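Local coordinates for protein cytochrome c XoxG (Methylobacterium extorquens, PDB 6ONQ) that binds a covalently attached heme c and probably carries electrons in lanthanide-dependent methanol oxidation, at residues 49-54 with 69-73; 120-125 with 156-160; 127-131 with 143-147. The contacts are given in a common frame with arbitrary orientation. Residues are numbered along the deposited sequence.

Contact 1 of 3, residues 49-54 with 69-73; sequences LKAATA and PTFHI
The last turn of helix 46-51 runs out through residues 49-54 and lies against the extended backbone of 69-73. L49 and K50 are helical; A52 closes the turn with its N bonded to L49 O (3.0 Å), at phi/psi -101/13, after which T53 and A54 are extended. On the other side T70 is almost fully stretched (-151/174) and F71 follows at -95/-176. A52 and T70 are the nearest CA pair, 5.9 Å apart.

One hydrogen bond joins the segments: T70 OG1 donates to A52 O at 2.7 Å. The t rotamer of T70 turns the hydroxyl to this carbonyl, and the same side chain sets its methyl against A54, with T70 CG2 4.1 Å from A54 CB. T70 thus answers a polar and an apolar neighbour at once.

The remaining contact is apolar. F71, with chi1 at 50° (p) and chi2 at 80°, packs its ring against the helix end, so that F71 CE2 lies 3.8 Å from A52 CB. L49, t at chi1 and p at chi2, brings CD1 to the ring edge, 4.2 Å from F71 CZ. Beyond these segments the F71 ring also rests on V161 and A165 of helix 156-167, while A54 and T70 both touch Y62 of the adjacent strand 61-63.

The CA-to-CB bonds of A52 and A54 both point toward 69-73. Away from the heme site, this is buried packing of a helix C-terminus and its exit loop on strand 69-74, an inner strand of the four-stranded antiparallel sheet.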
loop_
_atom_site.group_PDB
_atom_site.type_symbol
_atom_site.label_atom_id
_atom_site.label_comp_id
_atom_site.label_asym_id
_atom_site.label_seq_id
_atom_site.Cartn_x
_atom_site.Cartn_y
_atom_site.Cartn_z
ATOM N N LEU A 49 10.657 3.649 -6.598
ATOM C CA LEU A 49 11.235 3.389 -5.280
ATOM C C LEU A 49 11.886 4.637 -4.692
ATOM O O LEU A 49 11.722 4.925 -3.501
ATOM C CB LEU A 49 12.249 2.247 -5.372
ATOM C CG LEU A 49 13.232 2.027 -4.220
ATOM C CD1 LEU A 49 12.501 1.775 -2.917
ATOM C CD2 LEU A 49 14.168 0.874 -4.541
ATOM N N LYS A 50 12.636 5.387 -5.500
ATOM C CA LYS A 50 13.300 6.578 -4.979
ATOM C C LYS A 50 12.290 7.610 -4.491
ATOM O O LYS A 50 12.511 8.270 -3.468
ATOM C CB LYS A 50 14.214 7.184 -6.044
ATOM C CG LYS A 50 15.142 8.287 -5.535
ATOM C CD LYS A 50 15.221 9.444 -6.534
ATOM C CE LYS A 50 16.630 10.032 -6.631
ATOM N NZ LYS A 50 16.877 10.674 -7.965
ATOM N N ALA A 51 11.172 7.765 -5.206
ATOM C CA ALA A 51 10.154 8.714 -4.763
ATOM C C ALA A 51 9.419 8.240 -3.525
ATOM O O ALA A 51 8.724 9.048 -2.903
ATOM C CB ALA A 51 9.140 8.988 -5.870
ATOM N N ALA A 52 9.560 6.964 -3.157
ATOM C CA ALA A 52 8.916 6.394 -1.980
ATOM C C ALA A 52 9.859 6.261 -0.795
ATOM O O ALA A 52 9.523 5.575 0.176
ATOM C CB ALA A 52 8.313 5.027 -2.307
ATOM N N THR A 53 11.030 6.885 -0.851
ATOM C CA THR A 53 11.964 6.796 0.256
ATOM C C THR A 53 11.384 7.490 1.477
ATOM O O THR A 53 10.823 8.581 1.382
ATOM C CB THR A 53 13.309 7.405 -0.136
ATOM O OG1 THR A 53 14.042 6.441 -0.903
ATOM C CG2 THR A 53 14.126 7.793 1.098
ATOM N N ALA A 54 11.493 6.832 2.624
ATOM C CA ALA A 54 10.953 7.399 3.848
ATOM C C ALA A 54 11.776 8.610 4.265
ATOM O O ALA A 54 13.006 8.544 4.340
ATOM C CB ALA A 54 10.934 6.348 4.952
ATOM N N PRO A 69 1.998 8.915 2.534
ATOM C CA PRO A 69 2.376 7.667 3.205
ATOM C C PRO A 69 3.295 6.820 2.344
ATOM O O PRO A 69 3.242 6.863 1.113
ATOM C CB PRO A 69 1.033 6.963 3.431
ATOM C CG PRO A 69 0.022 8.035 3.376
ATOM C CD PRO A 69 0.540 9.054 2.404
ATOM N N THR A 70 4.142 6.038 3.011
ATOM C CA THR A 70 5.063 5.153 2.317
ATOM C C THR A 70 5.356 3.953 3.202
ATOM O O THR A 70 4.936 3.890 4.360
ATOM C CB THR A 70 6.364 5.870 1.917
ATOM O OG1 THR A 70 7.005 5.131 0.882
ATOM C CG2 THR A 70 7.324 5.982 3.081
ATOM N N PHE A 71 6.084 2.998 2.632
ATOM C CA PHE A 71 6.417 1.752 3.296
ATOM C C PHE A 71 7.788 1.831 3.962
ATOM O O PHE A 71 8.456 2.868 3.965
ATOM C CB PHE A 71 6.377 0.612 2.291
ATOM C CG PHE A 71 7.163 0.885 1.054
ATOM C CD1 PHE A 71 8.533 0.726 1.039
ATOM C CD2 PHE A 71 6.533 1.314 -0.098
ATOM C CE1 PHE A 71 9.254 0.974 -0.105
ATOM C CE2 PHE A 71 7.253 1.562 -1.245
ATOM C CZ PHE A 71 8.613 1.394 -1.247
ATOM N N HIS A 72 8.210 0.698 4.531
ATOM C CA HIS A 72 9.520 0.594 5.171
ATOM C C HIS A 72 9.826 -0.894 5.332
ATOM O O HIS A 72 9.349 -1.523 6.279
ATOM C CB HIS A 72 9.555 1.313 6.507
ATOM C CG HIS A 72 10.898 1.285 7.163
ATOM N ND1 HIS A 72 11.062 1.101 8.519
ATOM C CD2 HIS A 72 12.142 1.410 6.648
ATOM C CE1 HIS A 72 12.349 1.119 8.813
ATOM N NE2 HIS A 72 13.025 1.303 7.694
ATOM N N ILE A 73 10.612 -1.433 4.399
ATOM C CA ILE A 73 11.051 -2.825 4.408
ATOM C C ILE A 73 12.425 -2.901 5.053
ATOM O O ILE A 73 13.254 -1.997 4.890
ATOM C CB ILE A 73 11.083 -3.406 2.983
ATOM C CG1 ILE A 73 9.904 -2.890 2.165
ATOM C CG2 ILE A 73 11.072 -4.911 3.012
ATOM C CD1 ILE A 73 8.577 -3.262 2.717
#

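Contact 2 of 3, residues 120-125 with 156-160; sequences SYEEFY and ANDLY. With HEC (heme c), chain B.
This is a helix-helix contact of the c-type cytochrome fold, built round an aromatic cluster of Y121, F124 and Y160, where the start of helix 121-130 meets the start of helix 156-167. The short axes of 121-125 and 156-160 approach to 10.8 Å, with their N-to-C directions at 120°. This wide spacing is filled by rings. In CA register Y121 faces Y160 (7.3 Å) and Y125 faces A156 (7.0 Å).

S120 is the N-cap of the first helix and forms a capping box with E123: S120 N donates to E123 OE1 (3.1 Å), and E123 N returns a weak bond to S120 OG (3.4 Å).

Y121, F124 and Y160 all take t at chi1. The edge of Y121 meets the face of Y160 in a T-shaped pair, centroids 5.0 Å apart and planes at 70°; Y121 CB adds a CH-pi contact, 4.2 Å from the Y160 ring centroid. F124 points across the interface, with CE2 3.9 Å from Y160 CB and CZ 4.1 Å from L159 CB. Its ring lies obliquely to that of Y160, centroids 5.7 Å apart. Farther along, Y125 CE2 packs on A156 CB at 3.6 Å.

F124 also belongs to the heme pocket, its CD1 3.7 Å from the heme methyl CMA, so the cluster reaches the cofactor. The side chain of L159 sits about 4 Å from that of C95, a covalent heme attachment residue. At the outer end, N157 (chi1 m) holds out its amide oxygen, and Y121 OH donates to N157 OD1 at 2.6 Å.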
loop_
_atom_site.group_PDB
_atom_site.type_symbol
_atom_site.label_atom_id
_atom_site.label_comp_id
_atom_site.label_asym_id
_atom_site.label_seq_id
_atom_site.Cartn_x
_atom_site.Cartn_y
_atom_site.Cartn_z
ATOM N N SER A 120 -1.008 9.399 -8.178
ATOM C CA SER A 120 -0.560 10.018 -6.940
ATOM C C SER A 120 -1.400 9.512 -5.771
ATOM O O SER A 120 -2.386 8.790 -5.939
ATOM C CB SER A 120 -0.634 11.543 -7.031
ATOM O OG SER A 120 -1.946 12.006 -7.291
ATOM N N TYR A 121 -0.997 9.902 -4.563
ATOM C CA TYR A 121 -1.747 9.470 -3.390
ATOM C C TYR A 121 -3.188 9.966 -3.442
ATOM O O TYR A 121 -4.120 9.221 -3.125
ATOM C CB TYR A 121 -1.061 9.953 -2.116
ATOM C CG TYR A 121 -1.946 9.830 -0.913
ATOM C CD1 TYR A 121 -2.299 8.581 -0.429
ATOM C CD2 TYR A 121 -2.450 10.959 -0.267
ATOM C CE1 TYR A 121 -3.129 8.445 0.675
ATOM C CE2 TYR A 121 -3.285 10.836 0.847
ATOM C CZ TYR A 121 -3.620 9.571 1.309
ATOM O OH TYR A 121 -4.445 9.408 2.401
ATOM N N GLU A 122 -3.397 11.217 -3.854
ATOM C CA GLU A 122 -4.744 11.769 -3.805
ATOM C C GLU A 122 -5.590 11.299 -4.975
ATOM O O GLU A 122 -6.820 11.241 -4.856
ATOM C CB GLU A 122 -4.687 13.299 -3.758
ATOM C CG GLU A 122 -3.828 13.852 -2.627
ATOM C CD GLU A 122 -4.576 13.976 -1.285
ATOM O OE1 GLU A 122 -4.099 14.750 -0.412
ATOM O OE2 GLU A 122 -5.627 13.302 -1.099
ATOM N N GLU A 123 -4.961 10.989 -6.114
ATOM C CA GLU A 123 -5.694 10.374 -7.216
ATOM C C GLU A 123 -6.221 9.011 -6.802
ATOM O O GLU A 123 -7.362 8.648 -7.112
ATOM C CB GLU A 123 -4.795 10.237 -8.447
ATOM C CG GLU A 123 -4.899 11.375 -9.449
ATOM C CD GLU A 123 -3.868 11.290 -10.579
ATOM O OE1 GLU A 123 -2.746 10.763 -10.355
ATOM O OE2 GLU A 123 -4.186 11.768 -11.694
ATOM N N PHE A 124 -5.391 8.241 -6.102
ATOM C CA PHE A 124 -5.813 6.947 -5.592
ATOM C C PHE A 124 -6.954 7.099 -4.597
ATOM O O PHE A 124 -7.958 6.388 -4.677
ATOM C CB PHE A 124 -4.615 6.245 -4.959
ATOM C CG PHE A 124 -4.966 5.018 -4.186
ATOM C CD1 PHE A 124 -5.005 3.783 -4.810
ATOM C CD2 PHE A 124 -5.233 5.091 -2.834
ATOM C CE1 PHE A 124 -5.318 2.658 -4.102
ATOM C CE2 PHE A 124 -5.552 3.969 -2.123
ATOM C CZ PHE A 124 -5.590 2.754 -2.747
ATOM N N TYR A 125 -6.820 8.029 -3.653
ATOM C CA TYR A 125 -7.855 8.189 -2.636
ATOM C C TYR A 125 -9.185 8.591 -3.261
ATOM O O TYR A 125 -10.245 8.117 -2.840
ATOM C CB TYR A 125 -7.410 9.209 -1.586
ATOM C CG TYR A 125 -8.225 9.164 -0.318
ATOM C CD1 TYR A 125 -9.458 9.792 -0.242
ATOM C CD2 TYR A 125 -7.766 8.488 0.807
ATOM C CE1 TYR A 125 -10.213 9.745 0.907
ATOM C CE2 TYR A 125 -8.518 8.437 1.973
ATOM C CZ TYR A 125 -9.743 9.066 2.015
ATOM O OH TYR A 125 -10.509 9.027 3.165
ATOM N N ALA A 156 -7.500 3.139 3.992
ATOM C CA ALA A 156 -7.071 3.651 2.694
ATOM C C ALA A 156 -5.561 3.836 2.632
ATOM O O ALA A 156 -4.931 3.503 1.624
ATOM C CB ALA A 156 -7.772 4.975 2.408
ATOM N N ASN A 157 -4.964 4.375 3.698
ATOM C CA ASN A 157 -3.511 4.511 3.733
ATOM C C ASN A 157 -2.830 3.151 3.723
ATOM O O ASN A 157 -1.772 2.983 3.109
ATOM C CB ASN A 157 -3.087 5.309 4.962
ATOM C CG ASN A 157 -3.494 6.765 4.878
ATOM O OD1 ASN A 157 -3.912 7.250 3.823
ATOM N ND2 ASN A 157 -3.360 7.477 5.992
ATOM N N ASP A 158 -3.412 2.170 4.408
ATOM C CA ASP A 158 -2.849 0.828 4.384
ATOM C C ASP A 158 -2.831 0.270 2.964
ATOM O O ASP A 158 -1.817 -0.266 2.503
ATOM C CB ASP A 158 -3.650 -0.077 5.317
ATOM C CG ASP A 158 -3.813 0.516 6.713
ATOM O OD1 ASP A 158 -4.072 1.739 6.830
ATOM O OD2 ASP A 158 -3.688 -0.250 7.697
ATOM N N LEU A 159 -3.939 0.414 2.244
ATOM C CA LEU A 159 -3.983 -0.087 0.876
ATOM C C LEU A 159 -2.984 0.641 -0.014
ATOM O O LEU A 159 -2.313 0.011 -0.841
ATOM C CB LEU A 159 -5.400 0.041 0.329
ATOM C CG LEU A 159 -6.381 -0.863 1.082
ATOM C CD1 LEU A 159 -7.812 -0.356 0.980
ATOM C CD2 LEU A 159 -6.264 -2.287 0.563
ATOM N N TYR A 160 -2.856 1.965 0.161
ATOM C CA TYR A 160 -1.909 2.748 -0.631
ATOM C C TYR A 160 -0.479 2.293 -0.386
ATOM O O TYR A 160 0.277 2.042 -1.331
ATOM C CB TYR A 160 -2.053 4.235 -0.311
ATOM C CG TYR A 160 -1.114 5.103 -1.116
ATOM C CD1 TYR A 160 -1.302 5.279 -2.485
ATOM C CD2 TYR A 160 -0.023 5.731 -0.519
ATOM C CE1 TYR A 160 -0.438 6.059 -3.232
ATOM C CE2 TYR A 160 0.849 6.519 -1.265
ATOM C CZ TYR A 160 0.631 6.675 -2.620
ATOM O OH TYR A 160 1.477 7.450 -3.378
HETATM FE FE HEC B . -10.931 -1.205 -8.217
HETATM C CHA HEC B . -10.041 0.528 -11.063
HETATM C CHB HEC B . -8.393 0.246 -6.576
HETATM C CHC HEC B . -11.865 -2.811 -5.322
HETATM C CHD HEC B . -13.127 -3.103 -10.022
HETATM N NA HEC B . -9.476 0.095 -8.747
HETATM C C1A HEC B . -9.313 0.780 -9.926
HETATM C C2A HEC B . -8.282 1.790 -9.735
HETATM C C3A HEC B . -7.843 1.695 -8.490
HETATM C C4A HEC B . -8.582 0.643 -7.861
HETATM C CMA HEC B . -6.744 2.515 -7.785
HETATM C CAA HEC B . -7.770 2.777 -10.795
HETATM C CBA HEC B . -6.986 1.950 -11.803
HETATM C CGA HEC B . -6.236 2.821 -12.766
HETATM O O1A HEC B . -6.836 3.771 -13.331
HETATM O O2A HEC B . -5.034 2.539 -12.977
HETATM N NB HEC B . -10.288 -1.288 -6.315
HETATM C C1B HEC B . -9.191 -0.594 -5.868
HETATM C C2B HEC B . -8.977 -0.875 -4.476
HETATM C C3B HEC B . -9.923 -1.712 -4.078
HETATM C C4B HEC B . -10.766 -2.003 -5.235
HETATM C CMB HEC B . -7.873 -0.288 -3.581
HETATM C CAB HEC B . -9.962 -2.191 -2.600
HETATM C CBB HEC B . -11.070 -2.598 -2.015
HETATM N NC HEC B . -12.243 -2.720 -7.774
HETATM C C1C HEC B . -12.519 -3.169 -6.491
HETATM C C2C HEC B . -13.630 -4.089 -6.596
HETATM C C3C HEC B . -13.989 -4.195 -7.881
HETATM C C4C HEC B . -13.121 -3.322 -8.660
HETATM C CMC HEC B . -14.285 -4.856 -5.426
HETATM C CAC HEC B . -15.156 -5.108 -8.359
HETATM C CBC HEC B . -15.066 -5.780 -9.503
HETATM N ND HEC B . -11.457 -1.283 -10.163
HETATM C C1D HEC B . -12.420 -2.122 -10.703
HETATM C C2D HEC B . -12.559 -1.775 -12.108
HETATM C C3D HEC B . -11.720 -0.774 -12.384
HETATM C C4D HEC B . -11.002 -0.449 -11.172
HETATM C CMD HEC B . -13.511 -2.427 -13.130
HETATM C CAD HEC B . -11.527 -0.103 -13.756
HETATM C CBD HEC B . -12.392 1.144 -13.908
HETATM C CGD HEC B . -12.130 1.757 -15.263
HETATM O O1D HEC B . -11.622 1.040 -16.160
HETATM O O2D HEC B . -12.428 2.959 -15.459
#

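Contact 3 of 3, residues 127-131 with 143-147; sequences ILAGG and MPAFG. With HEC (heme c), chain B.
Here is the methionine side of the heme c site: the C-terminal end of helix 121-130 packs on the end of strand 142-143, with the axial iron ligand M143, and on the loop that follows. M143 SD binds heme FE at 2.4 Å, and H99 is the other axial residue. M143 has chi1 t, chi2 p and chi3 t, which puts CE 4.0 Å from L128 CD1 and 3.9 Å from I127 O; its CG lies 4.3 Å from I127 CG2.

Residues 127-130 are helical, and G131 N still bonds to I127 O (2.7 Å) before G131 departs at phi/psi 83/-177. The backbones are in direct contact, with CA-CA distances of 3.9 Å for G131-A145 and 4.0 Å for A129-G147, and G131 CA 3.3 Å from M143 O. A CB on G131 would clash with M143 O and A145 N; at these backbone angles it would also jam against the carbonyl O of G130, which by itself calls for glycine. A CB on G147 would likewise run into A129 O.

Two carbonyls of the helix end receive amides from the loop: F146 N to L128 O (2.9 Å), and a weak bond from G147 N to A129 O (3.0 Å). F146, m at chi1, packs CD1 3.9 Å from L128 CD1 and turns a ring face to heme CBB, with CE1 3.5 Å from heme CHC. P144 CD meets heme C3C at 3.8 Å, and I127 CG2 meets heme C2A at 3.8 Å.

The thioether therefore packs on I127 and L128, largely apolar neighbours, while main-chain bonds tie down the loop that follows it, a His/Met ligation consistent with electron transfer as in other class I cytochromes c.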
loop_
_atom_site.group_PDB
_atom_site.type_symbol
_atom_site.label_atom_id
_atom_site.label_comp_id
_atom_site.label_asym_id
_atom_site.label_seq_id
_atom_site.Cartn_x
_atom_site.Cartn_y
_atom_site.Cartn_z
ATOM N N ILE A 127 -10.295 7.958 -6.422
ATOM C CA ILE A 127 -10.868 6.814 -7.124
ATOM C C ILE A 127 -11.484 5.841 -6.130
ATOM O O ILE A 127 -12.578 5.312 -6.344
ATOM C CB ILE A 127 -9.793 6.127 -7.984
ATOM C CG1 ILE A 127 -9.520 6.940 -9.244
ATOM C CG2 ILE A 127 -10.204 4.701 -8.334
ATOM C CD1 ILE A 127 -8.211 6.565 -9.905
ATOM N N LEU A 128 -10.792 5.599 -5.022
ATOM C CA LEU A 128 -11.300 4.673 -4.021
ATOM C C LEU A 128 -12.577 5.194 -3.368
ATOM O O LEU A 128 -13.525 4.431 -3.149
ATOM C CB LEU A 128 -10.219 4.425 -2.980
ATOM C CG LEU A 128 -10.519 3.399 -1.903
ATOM C CD1 LEU A 128 -10.747 2.075 -2.561
ATOM C CD2 LEU A 128 -9.361 3.330 -0.927
ATOM N N ALA A 129 -12.623 6.487 -3.046
ATOM C CA ALA A 129 -13.791 7.040 -2.367
ATOM C C ALA A 129 -14.978 7.170 -3.312
ATOM O O ALA A 129 -16.113 6.859 -2.936
ATOM C CB ALA A 129 -13.449 8.396 -1.746
ATOM N N GLY A 130 -14.743 7.609 -4.545
ATOM C CA GLY A 130 -15.839 7.894 -5.449
ATOM C C GLY A 130 -16.061 6.946 -6.610
ATOM O O GLY A 130 -17.072 7.073 -7.303
ATOM N N GLY A 131 -15.147 5.998 -6.844
ATOM C CA GLY A 131 -15.285 5.055 -7.939
ATOM C C GLY A 131 -14.793 5.607 -9.267
ATOM O O GLY A 131 -14.292 6.725 -9.377
ATOM N N MET A 143 -15.733 0.490 -11.319
ATOM C CA MET A 143 -15.076 0.415 -10.033
ATOM C C MET A 143 -15.996 1.051 -9.003
ATOM O O MET A 143 -16.379 2.223 -9.167
ATOM C CB MET A 143 -13.733 1.140 -10.093
ATOM C CG MET A 143 -13.228 1.711 -8.801
ATOM S SD MET A 143 -12.644 0.437 -7.687
ATOM C CE MET A 143 -12.175 1.402 -6.247
ATOM N N PRO A 144 -16.419 0.328 -7.972
ATOM C CA PRO A 144 -17.409 0.888 -7.043
ATOM C C PRO A 144 -16.808 1.976 -6.172
ATOM O O PRO A 144 -15.639 1.915 -5.790
ATOM C CB PRO A 144 -17.829 -0.316 -6.192
ATOM C CG PRO A 144 -17.226 -1.517 -6.854
ATOM C CD PRO A 144 -16.063 -1.060 -7.648
ATOM N N ALA A 145 -17.625 2.971 -5.847
ATOM C CA ALA A 145 -17.260 3.932 -4.815
ATOM C C ALA A 145 -17.266 3.251 -3.454
ATOM O O ALA A 145 -18.275 2.659 -3.059
ATOM C CB ALA A 145 -18.231 5.104 -4.818
ATOM N N PHE A 146 -16.150 3.328 -2.730
ATOM C CA PHE A 146 -16.073 2.765 -1.389
ATOM C C PHE A 146 -16.226 3.813 -0.296
ATOM O O PHE A 146 -16.029 3.487 0.875
ATOM C CB PHE A 146 -14.753 2.036 -1.183
ATOM C CG PHE A 146 -14.674 0.709 -1.858
ATOM C CD1 PHE A 146 -14.291 0.614 -3.184
ATOM C CD2 PHE A 146 -14.940 -0.452 -1.157
ATOM C CE1 PHE A 146 -14.193 -0.615 -3.797
ATOM C CE2 PHE A 146 -14.848 -1.676 -1.763
ATOM C CZ PHE A 146 -14.480 -1.762 -3.081
ATOM N N GLY A 147 -16.590 5.048 -0.648
ATOM C CA GLY A 147 -16.641 6.119 0.339
ATOM C C GLY A 147 -17.494 5.805 1.556
ATOM O O GLY A 147 -17.116 6.123 2.689
HETATM FE FE HEC B . -10.931 -1.205 -8.217
HETATM C CHA HEC B . -10.041 0.528 -11.063
HETATM C CHB HEC B . -8.393 0.246 -6.576
HETATM C CHC HEC B . -11.865 -2.811 -5.322
HETATM C CHD HEC B . -13.127 -3.103 -10.022
HETATM N NA HEC B . -9.476 0.095 -8.747
HETATM C C1A HEC B . -9.313 0.780 -9.926
HETATM C C2A HEC B . -8.282 1.790 -9.735
HETATM C C3A HEC B . -7.843 1.695 -8.490
HETATM C C4A HEC B . -8.582 0.643 -7.861
HETATM C CMA HEC B . -6.744 2.515 -7.785
HETATM C CAA HEC B . -7.770 2.777 -10.795
HETATM C CBA HEC B . -6.986 1.950 -11.803
HETATM C CGA HEC B . -6.236 2.821 -12.766
HETATM O O1A HEC B . -6.836 3.771 -13.331
HETATM O O2A HEC B . -5.034 2.539 -12.977
HETATM N NB HEC B . -10.288 -1.288 -6.315
HETATM C C1B HEC B . -9.191 -0.594 -5.868
HETATM C C2B HEC B . -8.977 -0.875 -4.476
HETATM C C3B HEC B . -9.923 -1.712 -4.078
HETATM C C4B HEC B . -10.766 -2.003 -5.235
HETATM C CMB HEC B . -7.873 -0.288 -3.581
HETATM C CAB HEC B . -9.962 -2.191 -2.600
HETATM C CBB HEC B . -11.070 -2.598 -2.015
HETATM N NC HEC B . -12.243 -2.720 -7.774
HETATM C C1C HEC B . -12.519 -3.169 -6.491
HETATM C C2C HEC B . -13.630 -4.089 -6.596
HETATM C C3C HEC B . -13.989 -4.195 -7.881
HETATM C C4C HEC B . -13.121 -3.322 -8.660
HETATM C CMC HEC B . -14.285 -4.856 -5.426
HETATM C CAC HEC B . -15.156 -5.108 -8.359
HETATM C CBC HEC B . -15.066 -5.780 -9.503
HETATM N ND HEC B . -11.457 -1.283 -10.163
HETATM C C1D HEC B . -12.420 -2.122 -10.703
HETATM C C2D HEC B . -12.559 -1.775 -12.108
HETATM C C3D HEC B . -11.720 -0.774 -12.384
HETATM C C4D HEC B . -11.002 -0.449 -11.172
HETATM C CMD HEC B . -13.511 -2.427 -13.130
HETATM C CAD HEC B . -11.527 -0.103 -13.756
HETATM C CBD HEC B . -12.392 1.144 -13.908
HETATM C CGD HEC B . -12.130 1.757 -15.263
HETATM O O1D HEC B . -11.622 1.040 -16.160
HETATM O O2D HEC B . -12.428 2.959 -15.459
#

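Overall arrangement
The three contacts form a row from the sheet to the heme, with contact 2 in the middle. Contact 1, away from the heme, touches contact 2 through P69: its O lies 3.4 Å from Y160 CE2, and its CD 4.0 Å from Y121 CD1; the centres are 14 Å apart. Helix 156-167 serves both, since it also packs on F71. Contacts 2 and 3 share helix 121-130, its beginning in one and its end in the other, and meet where A156 CB lies 4.0 Å from L128 CD2, centres 11 Å apart. Contact 3 is nested within the loop that contact 2 closes, and both touch the heme. Contacts 1 and 3, centres 25 Å apart, flank the chain's centre without touching.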